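PDB 5O5C: putative decarboxylase involved in desferrioxamine biosynthesis from Erwinia amylovora, which probably decarboxylates lysine, with pyridoxal 5'-phosphate as cofactor, in the biosynthesis of the siderophore desferrioxamine. Local coordinates for residues B[164-169]-B[338-343]; B[268-273]-B[297-302]; B[292-297]-B[321-326]. One frame throughout, in Å; residues are numbered along the deposited sequence.

Contact 1: residues B[164-169]-B[338-343]. With PLP (pyridoxal-5'-phosphate), chain H.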
loop_
_atom_site.group_PDB
_atom_site.type_symbol
_atom_site.label_atom_id
_atom_site.label_comp_id
_atom_site.label_asym_id
_atom_site.label_seq_id
_atom_site.Cartn_x
_atom_site.Cartn_y
_atom_site.Cartn_z
ATOM N N GLY B 164 -0.111 -14.130 -9.702
ATOM C CA GLY B 164 0.417 -13.037 -8.855
ATOM C C GLY B 164 -0.596 -12.035 -8.394
ATOM O O GLY B 164 -1.780 -12.188 -8.631
ATOM N N ILE B 165 -0.119 -10.977 -7.761
ATOM C CA ILE B 165 -0.996 -10.009 -7.159
ATOM C C ILE B 165 -0.296 -8.645 -7.105
ATOM O O ILE B 165 0.911 -8.565 -7.047
ATOM C CB ILE B 165 -1.414 -10.525 -5.772
ATOM C CG1 ILE B 165 -2.277 -9.527 -5.046
ATOM C CG2 ILE B 165 -0.217 -10.873 -4.926
ATOM C CD1 ILE B 165 -3.686 -9.513 -5.512
ATOM N N PHE B 166 -1.070 -7.575 -7.169
ATOM C CA PHE B 166 -0.508 -6.273 -6.985
ATOM C C PHE B 166 -0.471 -5.986 -5.464
ATOM O O PHE B 166 -1.446 -6.219 -4.727
ATOM C CB PHE B 166 -1.284 -5.237 -7.751
ATOM C CG PHE B 166 -0.852 -5.062 -9.184
ATOM C CD1 PHE B 166 -1.342 -5.886 -10.187
ATOM C CD2 PHE B 166 -0.013 -3.995 -9.552
ATOM C CE1 PHE B 166 -0.945 -5.723 -11.512
ATOM C CE2 PHE B 166 0.382 -3.818 -10.883
ATOM C CZ PHE B 166 -0.095 -4.666 -11.860
ATOM N N THR B 167 0.648 -5.426 -5.033
ATOM C CA THR B 167 0.888 -5.010 -3.657
ATOM C C THR B 167 1.290 -3.566 -3.602
ATOM O O THR B 167 1.414 -2.946 -4.626
ATOM C CB THR B 167 2.103 -5.725 -3.130
ATOM O OG1 THR B 167 3.207 -5.313 -3.920
ATOM C CG2 THR B 167 1.919 -7.208 -3.252
ATOM N N SER B 168 1.619 -3.061 -2.400
ATOM C CA SER B 168 1.973 -1.666 -2.243
ATOM C C SER B 168 3.273 -1.357 -2.871
ATOM O O SER B 168 3.561 -0.203 -3.187
ATOM C CB SER B 168 2.026 -1.235 -0.783
ATOM O OG SER B 168 2.802 -2.009 0.071
ATOM N N GLY B 169 4.091 -2.393 -3.006
ATOM C CA GLY B 169 5.387 -2.264 -3.582
ATOM C C GLY B 169 6.266 -3.386 -3.115
ATOM O O GLY B 169 5.836 -4.386 -2.460
ATOM N N CYS B 338 2.693 1.006 -7.703
ATOM C CA CYS B 338 2.550 0.094 -8.811
ATOM C C CYS B 338 3.636 -0.964 -8.720
ATOM O O CYS B 338 4.773 -0.783 -9.100
ATOM C CB CYS B 338 2.612 0.853 -10.113
ATOM S SG CYS B 338 1.753 -0.004 -11.441
ATOM N N GLY B 339 3.262 -2.089 -8.173
ATOM C CA GLY B 339 4.163 -3.162 -7.991
ATOM C C GLY B 339 3.391 -4.396 -7.693
ATOM O O GLY B 339 2.223 -4.336 -7.317
ATOM N N ALA B 340 4.049 -5.504 -7.926
ATOM C CA ALA B 340 3.420 -6.805 -7.892
ATOM C C ALA B 340 4.368 -7.916 -7.523
ATOM O O ALA B 340 5.610 -7.789 -7.685
ATOM C CB ALA B 340 2.772 -7.104 -9.243
ATOM N N PHE B 341 3.747 -8.986 -7.007
ATOM C CA PHE B 341 4.415 -10.206 -6.514
ATOM C C PHE B 341 3.938 -11.424 -7.309
ATOM O O PHE B 341 2.748 -11.601 -7.498
ATOM C CB PHE B 341 4.063 -10.391 -5.053
ATOM C CG PHE B 341 4.575 -11.647 -4.483
ATOM C CD1 PHE B 341 5.915 -11.819 -4.314
ATOM C CD2 PHE B 341 3.719 -12.701 -4.195
ATOM C CE1 PHE B 341 6.430 -12.996 -3.848
ATOM C CE2 PHE B 341 4.223 -13.883 -3.681
ATOM C CZ PHE B 341 5.588 -14.038 -3.538
ATOM N N PHE B 342 4.862 -12.271 -7.748
ATOM C CA PHE B 342 4.556 -13.399 -8.592
ATOM C C PHE B 342 5.034 -14.696 -7.988
ATOM O O PHE B 342 6.123 -14.726 -7.463
ATOM C CB PHE B 342 5.180 -13.223 -9.949
ATOM C CG PHE B 342 4.642 -12.056 -10.673
ATOM C CD1 PHE B 342 5.157 -10.806 -10.442
ATOM C CD2 PHE B 342 3.549 -12.191 -11.505
ATOM C CE1 PHE B 342 4.633 -9.722 -11.046
ATOM C CE2 PHE B 342 2.997 -11.088 -12.094
ATOM C CZ PHE B 342 3.532 -9.851 -11.867
ATOM N N VAL B 343 4.221 -15.754 -8.127
ATOM C CA VAL B 343 4.593 -17.122 -7.724
ATOM C C VAL B 343 4.615 -18.151 -8.897
ATOM O O VAL B 343 3.854 -18.050 -9.832
ATOM C CB VAL B 343 3.686 -17.647 -6.634
ATOM C CG1 VAL B 343 3.962 -16.917 -5.324
ATOM C CG2 VAL B 343 2.211 -17.582 -7.012
HETATM N N1 PLP H . 14.001 -4.701 -3.793
HETATM C C2 PLP H . 14.895 -3.985 -4.505
HETATM C C2A PLP H . 15.910 -4.671 -5.370
HETATM C C3 PLP H . 14.844 -2.517 -4.431
HETATM O O3 PLP H . 15.727 -1.731 -5.132
HETATM C C4 PLP H . 13.785 -1.945 -3.565
HETATM C C4A PLP H . 13.677 -0.486 -3.352
HETATM C C5 PLP H . 12.875 -2.834 -2.840
HETATM C C6 PLP H . 13.058 -4.195 -2.981
HETATM C C5A PLP H . 11.805 -2.249 -1.946
HETATM O O4P PLP H . 10.861 -1.681 -2.868
HETATM P P PLP H . 9.612 -0.721 -2.511
HETATM O O1P PLP H . 10.238 0.590 -2.157
HETATM O O2P PLP H . 8.859 -0.611 -3.812
HETATM O O3P PLP H . 8.803 -1.297 -1.403
HETATM O O HOH W 1 0.603 -1.482 -6.784
#
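Ile-165 and Phe-341 hold the tight half of this antiparallel pairing with two mutual backbone bonds: Ile-165 N to Phe-341 O and Phe-341 N to Ile-165 O both measure 2.9 Å. On either side of this hydrogen-bonded pair the backbones draw close in non-hydrogen-bonded pairs, Gly-164 CA lying 4.2 Å from Phe-342 CA and Phe-166 CA 4.1 Å from Ala-340 CA. The Ala-340 methyl sits over one face of the Phe-166 ring, with CB 4.2 Å from the centroid and 10° off the ring normal, a CH-pi contact. With CG anti to its own carbonyl carbon (chi1 -86°), the Phe-166 ring also reaches Cys-338, whose SG meets the ring edge at CE2, 4.1 Å away. The paired strands, 163-167 at the border of the sheet and 339-343 beside it, belong to the seven-stranded mixed sheet of fold type I pyridoxal enzymes, in which 339-343 is the antiparallel member. Toward Thr-167 the pairing is less regular. Thr-167 N still donates to Gly-339 O, but from 34° outside the carbonyl plane, and the two facing carbonyl oxygens cannot bond each other. A water lies here, 2.7 Å from Thr-167 O, to which it can donate, and accepts from Gly-339 N. Thr-167 OG1 turns instead to Ser-173 OG on helix 170-189. Beyond it the chain leaves the sheet: partly exposed Ser-168 packs on Gln-378 of the second subunit, and Gly-169 occupies the N-cap position of helix 170-189, its C atom 3.7 Å from the cofactor's O3P.

Contact 2: residues B[268-273]-B[297-302]; sequences ATSGTT and VDAAYG. With PLP (pyridoxal-5'-phosphate), chain H.
Ala-268 pairs with Val-297, and Thr-269 with Asp-298, in parallel register: Asp-298 N donates to Ala-268 O at 2.7 Å, and Ser-270 N donates to Asp-298 O at 3.0 Å from above the carbonyl plane. Asp-298 O also accepts a weak bond from Ser-270 OG. That hydroxyl, held between its own backbone N and carbonyl carbon, presses on the Ala-299 methyl (OG to CB 3.2 Å) and on Val-297 CG1, while Ser-270 itself centres an inverse gamma turn that swings the chain away from the sheet. The side chains of Thr-269 and Asp-298 run alongside each other in the same direction, and a water joins their tips, donating to Thr-269 OG1 and, at 2.6 Å, to Asp-298 OD2. With CG anti to the backbone N (chi1 -175°), the Asp-298 carboxylate faces the pyridine nitrogen: OD2 is 2.8 Å from PLP N1, the aspartate placement known from fold type I enzymes. Besides that water, Asn-174 ND2 bonds OD2 and Ala-300 N donates to OD1, the latter making an Asx turn. This turn puts the Ala-300 methyl over one face of the cofactor ring, CB to C2 3.4 Å, while Thr-273 OG1 hydrogen-bonds PLP O3 at 2.7 Å. Tyr-301 meets Thr-272 edge-on, CD2 to the carbonyl O 3.6 Å. Both loops leave the C-terminal ends of neighbouring strands 262-269 and 294-299, joined as a beta-alpha-beta unit by helix 281-290, on which Ala-268 and Val-297 pack; strand 323-327 flanks the far side of 294-299.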
loop_
_atom_site.group_PDB
_atom_site.type_symbol
_atom_site.label_atom_id
_atom_site.label_comp_id
_atom_site.label_asym_id
_atom_site.label_seq_id
_atom_site.Cartn_x
_atom_site.Cartn_y
_atom_site.Cartn_z
ATOM N N ALA B 268 17.813 -14.092 -4.644
ATOM C CA ALA B 268 18.617 -13.612 -5.774
ATOM C C ALA B 268 18.063 -12.301 -6.243
ATOM O O ALA B 268 16.859 -12.234 -6.597
ATOM C CB ALA B 268 18.547 -14.600 -6.923
ATOM N N THR B 269 18.942 -11.291 -6.306
ATOM C CA THR B 269 18.601 -9.956 -6.705
ATOM C C THR B 269 19.065 -9.678 -8.149
ATOM O O THR B 269 20.287 -9.643 -8.458
ATOM C CB THR B 269 19.162 -8.974 -5.661
ATOM O OG1 THR B 269 18.642 -9.374 -4.409
ATOM C CG2 THR B 269 18.751 -7.556 -5.948
ATOM N N SER B 270 18.075 -9.512 -9.033
ATOM C CA SER B 270 18.311 -9.276 -10.443
ATOM C C SER B 270 18.293 -7.780 -10.666
ATOM O O SER B 270 17.416 -7.237 -11.375
ATOM C CB SER B 270 17.287 -10.041 -11.308
ATOM O OG SER B 270 15.919 -9.723 -10.987
ATOM N N GLY B 271 19.265 -7.104 -10.034
ATOM C CA GLY B 271 19.344 -5.648 -10.013
ATOM C C GLY B 271 19.442 -5.131 -8.606
ATOM O O GLY B 271 18.406 -4.771 -7.994
ATOM N N THR B 272 20.662 -5.140 -8.057
ATOM C CA THR B 272 20.864 -4.607 -6.729
ATOM C C THR B 272 20.606 -3.103 -6.744
ATOM O O THR B 272 20.859 -2.425 -7.758
ATOM C CB THR B 272 22.222 -4.986 -6.095
ATOM O OG1 THR B 272 23.313 -4.322 -6.738
ATOM C CG2 THR B 272 22.398 -6.477 -6.132
ATOM N N THR B 273 20.050 -2.600 -5.642
ATOM C CA THR B 273 19.659 -1.189 -5.524
ATOM C C THR B 273 20.806 -0.211 -5.782
ATOM O O THR B 273 20.607 0.768 -6.455
ATOM C CB THR B 273 19.106 -0.921 -4.132
ATOM O OG1 THR B 273 18.090 -1.909 -3.861
ATOM C CG2 THR B 273 18.589 0.475 -3.961
ATOM N N VAL B 297 13.338 -14.413 -6.752
ATOM C CA VAL B 297 14.057 -13.385 -7.513
ATOM C C VAL B 297 13.525 -12.013 -7.142
ATOM O O VAL B 297 12.343 -11.748 -7.345
ATOM C CB VAL B 297 13.997 -13.666 -9.016
ATOM C CG1 VAL B 297 14.486 -12.491 -9.836
ATOM C CG2 VAL B 297 14.863 -14.856 -9.294
ATOM N N ASP B 298 14.362 -11.171 -6.538
ATOM C CA ASP B 298 14.001 -9.762 -6.286
ATOM C C ASP B 298 14.356 -8.955 -7.514
ATOM O O ASP B 298 15.514 -8.643 -7.746
ATOM C CB ASP B 298 14.631 -9.244 -5.011
ATOM C CG ASP B 298 14.208 -7.842 -4.648
ATOM O OD1 ASP B 298 13.560 -7.132 -5.437
ATOM O OD2 ASP B 298 14.563 -7.407 -3.571
ATOM N N ALA B 299 13.343 -8.607 -8.293
ATOM C CA ALA B 299 13.534 -7.898 -9.551
ATOM C C ALA B 299 12.983 -6.457 -9.528
ATOM O O ALA B 299 12.564 -5.902 -10.534
ATOM C CB ALA B 299 12.931 -8.699 -10.672
ATOM N N ALA B 300 12.987 -5.841 -8.365
ATOM C CA ALA B 300 12.201 -4.659 -8.189
ATOM C C ALA B 300 12.674 -3.602 -9.170
ATOM O O ALA B 300 11.867 -2.892 -9.806
ATOM C CB ALA B 300 12.289 -4.176 -6.739
ATOM N N TYR B 301 13.986 -3.536 -9.325
ATOM C CA TYR B 301 14.633 -2.629 -10.245
ATOM C C TYR B 301 14.786 -3.314 -11.589
ATOM O O TYR B 301 14.445 -2.750 -12.638
ATOM C CB TYR B 301 15.974 -2.225 -9.624
ATOM C CG TYR B 301 16.934 -1.350 -10.407
ATOM C CD1 TYR B 301 16.532 -0.539 -11.473
ATOM C CD2 TYR B 301 18.261 -1.295 -10.015
ATOM C CE1 TYR B 301 17.453 0.269 -12.132
ATOM C CE2 TYR B 301 19.197 -0.534 -10.684
ATOM C CZ TYR B 301 18.799 0.246 -11.726
ATOM O OH TYR B 301 19.777 0.993 -12.331
ATOM N N GLY B 302 15.292 -4.531 -11.560
ATOM C CA GLY B 302 15.638 -5.254 -12.803
ATOM C C GLY B 302 14.531 -5.567 -13.792
ATOM O O GLY B 302 14.803 -5.749 -14.986
HETATM N N1 PLP H . 14.001 -4.701 -3.793
HETATM C C2 PLP H . 14.895 -3.985 -4.505
HETATM C C2A PLP H . 15.910 -4.671 -5.370
HETATM C C3 PLP H . 14.844 -2.517 -4.431
HETATM O O3 PLP H . 15.727 -1.731 -5.132
HETATM C C4 PLP H . 13.785 -1.945 -3.565
HETATM C C4A PLP H . 13.677 -0.486 -3.352
HETATM C C5 PLP H . 12.875 -2.834 -2.840
HETATM C C6 PLP H . 13.058 -4.195 -2.981
HETATM C C5A PLP H . 11.805 -2.249 -1.946
HETATM O O4P PLP H . 10.861 -1.681 -2.868
HETATM P P PLP H . 9.612 -0.721 -2.511
HETATM O O1P PLP H . 10.238 0.590 -2.157
HETATM O O2P PLP H . 8.859 -0.611 -3.812
HETATM O O3P PLP H . 8.803 -1.297 -1.403
HETATM O O HOH W 2 16.969 -7.652 -2.624
HETATM O O HOH W 3 15.983 -5.819 -8.709
#

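Contact 3: residues B[292-297]-B[321-326]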
loop_
_atom_site.group_PDB
_atom_site.type_symbol
_atom_site.label_atom_id
_atom_site.label_comp_id
_atom_site.label_asym_id
_atom_site.label_seq_id
_atom_site.Cartn_x
_atom_site.Cartn_y
_atom_site.Cartn_z
ATOM N N GLY B 292 16.559 -28.466 -2.103
ATOM C CA GLY B 292 15.097 -28.196 -1.924
ATOM C C GLY B 292 14.651 -26.780 -1.559
ATOM O O GLY B 292 13.563 -26.572 -0.969
ATOM N N MET B 293 15.473 -25.798 -1.876
ATOM C CA MET B 293 15.230 -24.424 -1.390
ATOM C C MET B 293 14.326 -23.604 -2.288
ATOM O O MET B 293 14.267 -23.833 -3.462
ATOM C CB MET B 293 16.545 -23.678 -1.190
ATOM C CG MET B 293 17.316 -24.210 -0.006
ATOM S SD MET B 293 18.585 -23.074 0.472
ATOM C CE MET B 293 19.792 -23.239 -0.847
ATOM N N TRP B 294 13.650 -22.621 -1.697
ATOM C CA TRP B 294 12.798 -21.702 -2.410
ATOM C C TRP B 294 13.744 -20.702 -3.083
ATOM O O TRP B 294 14.655 -20.206 -2.426
ATOM C CB TRP B 294 11.868 -20.977 -1.429
ATOM C CG TRP B 294 10.919 -20.002 -2.040
ATOM C CD1 TRP B 294 11.204 -18.751 -2.562
ATOM C CD2 TRP B 294 9.534 -20.199 -2.233
ATOM N NE1 TRP B 294 10.049 -18.164 -3.048
ATOM C CE2 TRP B 294 9.014 -19.026 -2.842
ATOM C CE3 TRP B 294 8.665 -21.236 -1.912
ATOM C CZ2 TRP B 294 7.666 -18.873 -3.129
ATOM C CZ3 TRP B 294 7.379 -21.095 -2.203
ATOM C CH2 TRP B 294 6.871 -19.915 -2.821
ATOM N N MET B 295 13.536 -20.452 -4.373
ATOM C CA MET B 295 14.215 -19.373 -5.067
ATOM C C MET B 295 13.295 -18.184 -5.249
ATOM O O MET B 295 12.247 -18.240 -5.929
ATOM C CB MET B 295 14.774 -19.796 -6.410
ATOM C CG MET B 295 15.887 -18.891 -6.909
ATOM S SD MET B 295 16.195 -19.147 -8.662
ATOM C CE MET B 295 17.363 -17.851 -9.021
ATOM N N HIS B 296 13.693 -17.088 -4.631
ATOM C CA HIS B 296 12.996 -15.855 -4.837
ATOM C C HIS B 296 13.873 -14.912 -5.650
ATOM O O HIS B 296 15.037 -14.670 -5.313
ATOM C CB HIS B 296 12.626 -15.247 -3.510
ATOM C CG HIS B 296 12.122 -13.861 -3.634
ATOM N ND1 HIS B 296 11.016 -13.564 -4.390
ATOM C CD2 HIS B 296 12.585 -12.685 -3.145
ATOM C CE1 HIS B 296 10.767 -12.282 -4.288
ATOM N NE2 HIS B 296 11.733 -11.710 -3.586
ATOM N N VAL B 297 13.338 -14.413 -6.752
ATOM C CA VAL B 297 14.057 -13.385 -7.513
ATOM C C VAL B 297 13.525 -12.013 -7.142
ATOM O O VAL B 297 12.343 -11.748 -7.345
ATOM C CB VAL B 297 13.997 -13.666 -9.016
ATOM C CG1 VAL B 297 14.486 -12.491 -9.836
ATOM C CG2 VAL B 297 14.863 -14.856 -9.294
ATOM N N ALA B 321 12.608 -19.165 -11.083
ATOM C CA ALA B 321 12.243 -18.742 -9.713
ATOM C C ALA B 321 10.988 -19.443 -9.123
ATOM O O ALA B 321 10.123 -19.865 -9.835
ATOM C CB ALA B 321 12.047 -17.240 -9.713
ATOM N N ASP B 322 10.910 -19.553 -7.807
ATOM C CA ASP B 322 9.657 -19.947 -7.149
ATOM C C ASP B 322 8.754 -18.724 -6.962
ATOM O O ASP B 322 7.499 -18.850 -7.134
ATOM C CB ASP B 322 9.948 -20.675 -5.845
ATOM C CG ASP B 322 10.640 -21.974 -6.092
ATOM O OD1 ASP B 322 9.983 -22.818 -6.690
ATOM O OD2 ASP B 322 11.838 -22.107 -5.772
ATOM N N SER B 323 9.385 -17.572 -6.643
ATOM C CA SER B 323 8.735 -16.225 -6.691
ATOM C C SER B 323 9.548 -15.106 -7.283
ATOM O O SER B 323 10.763 -15.199 -7.379
ATOM C CB SER B 323 8.347 -15.741 -5.304
ATOM O OG SER B 323 9.448 -15.829 -4.416
ATOM N N VAL B 324 8.846 -14.027 -7.647
ATOM C CA VAL B 324 9.453 -12.874 -8.290
ATOM C C VAL B 324 8.762 -11.605 -7.796
ATOM O O VAL B 324 7.487 -11.528 -7.780
ATOM C CB VAL B 324 9.375 -12.871 -9.844
ATOM C CG1 VAL B 324 10.185 -11.709 -10.414
ATOM C CG2 VAL B 324 9.874 -14.141 -10.474
ATOM N N THR B 325 9.565 -10.633 -7.398
ATOM C CA THR B 325 9.049 -9.312 -7.099
ATOM C C THR B 325 9.413 -8.333 -8.214
ATOM O O THR B 325 10.550 -8.287 -8.676
ATOM C CB THR B 325 9.569 -8.729 -5.782
ATOM O OG1 THR B 325 10.975 -8.466 -5.915
ATOM C CG2 THR B 325 9.373 -9.573 -4.734
ATOM N N VAL B 326 8.460 -7.488 -8.544
ATOM C CA VAL B 326 8.539 -6.579 -9.682
ATOM C C VAL B 326 8.027 -5.186 -9.282
ATOM O O VAL B 326 6.908 -5.122 -8.771
ATOM C CB VAL B 326 7.608 -7.128 -10.787
ATOM C CG1 VAL B 326 7.440 -6.135 -11.903
ATOM C CG2 VAL B 326 8.140 -8.432 -11.330
#
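Ser-323 OG is gripped from two sides by rings of the adjoining strand: Trp-294 NE1 donates to it at 2.8 Å, nearly straight (164°) and within the indole plane, and His-296 ND1 shares a second hydrogen bond of 2.8 Å with it. The segments 294-297 and 323-326 run parallel, their directions 15° apart, within neighbouring strands 294-299 and 323-327 of the central sheet of the fold type I decarboxylase. Ser-323 OG lies between its backbone N and carbonyl carbon (chi1 51°), which holds the hydroxyl where both rings can reach it. One residue earlier, the Asp-322 methylene rests over the face of the indole, CB 3.6 Å from the centroid of the five-membered ring. The carboxylate then turns back to the backbone, OD2 accepting from Met-295 N through its anti lone pair at 2.8 Å. Met-295 O in turn accepts two donors, Asp-322 N at 2.7 Å and Ser-323 N at 3.0 Å, both bonds at the start of strand 323-327. On the other face of the sheet, Val-297 CG2 packs on Ala-321 CB, 3.7 Å away. Further out, helix 170-189 lies over Trp-294 and His-296, and helix 281-290 over Met-295. The second ring nitrogen of His-296, NE2, hydrogen-bonds Asn-174 OD1, and ND2 of that same amide holds Asp-298 OD2 beside the cofactor.

How the contacts relate
From the N terminus, strand 163-167 comes first, and contact 1 closes the longest loop when it meets 339-343. Contacts 2 and 3 both nest inside that loop. Contact 2 opens at 268-273, contact 3 at 292-297; contact 2 closes at 297-302 before contact 3 closes at 321-326, so the two cross, sharing Val-297 and strand 294-299. Across the sheet the order begins 163-167, 339-343, 323-327, 294-299, 262-269. Contacts 1 and 3 are sewn together by Phe-342 N to Val-324 O, probably a hydrogen bond, contacts 2 and 3 likewise by Ala-299 N to Thr-325 O. Contacts 1 and 2 do not touch, yet both reach the cofactor, one near its phosphate, the other at its ring.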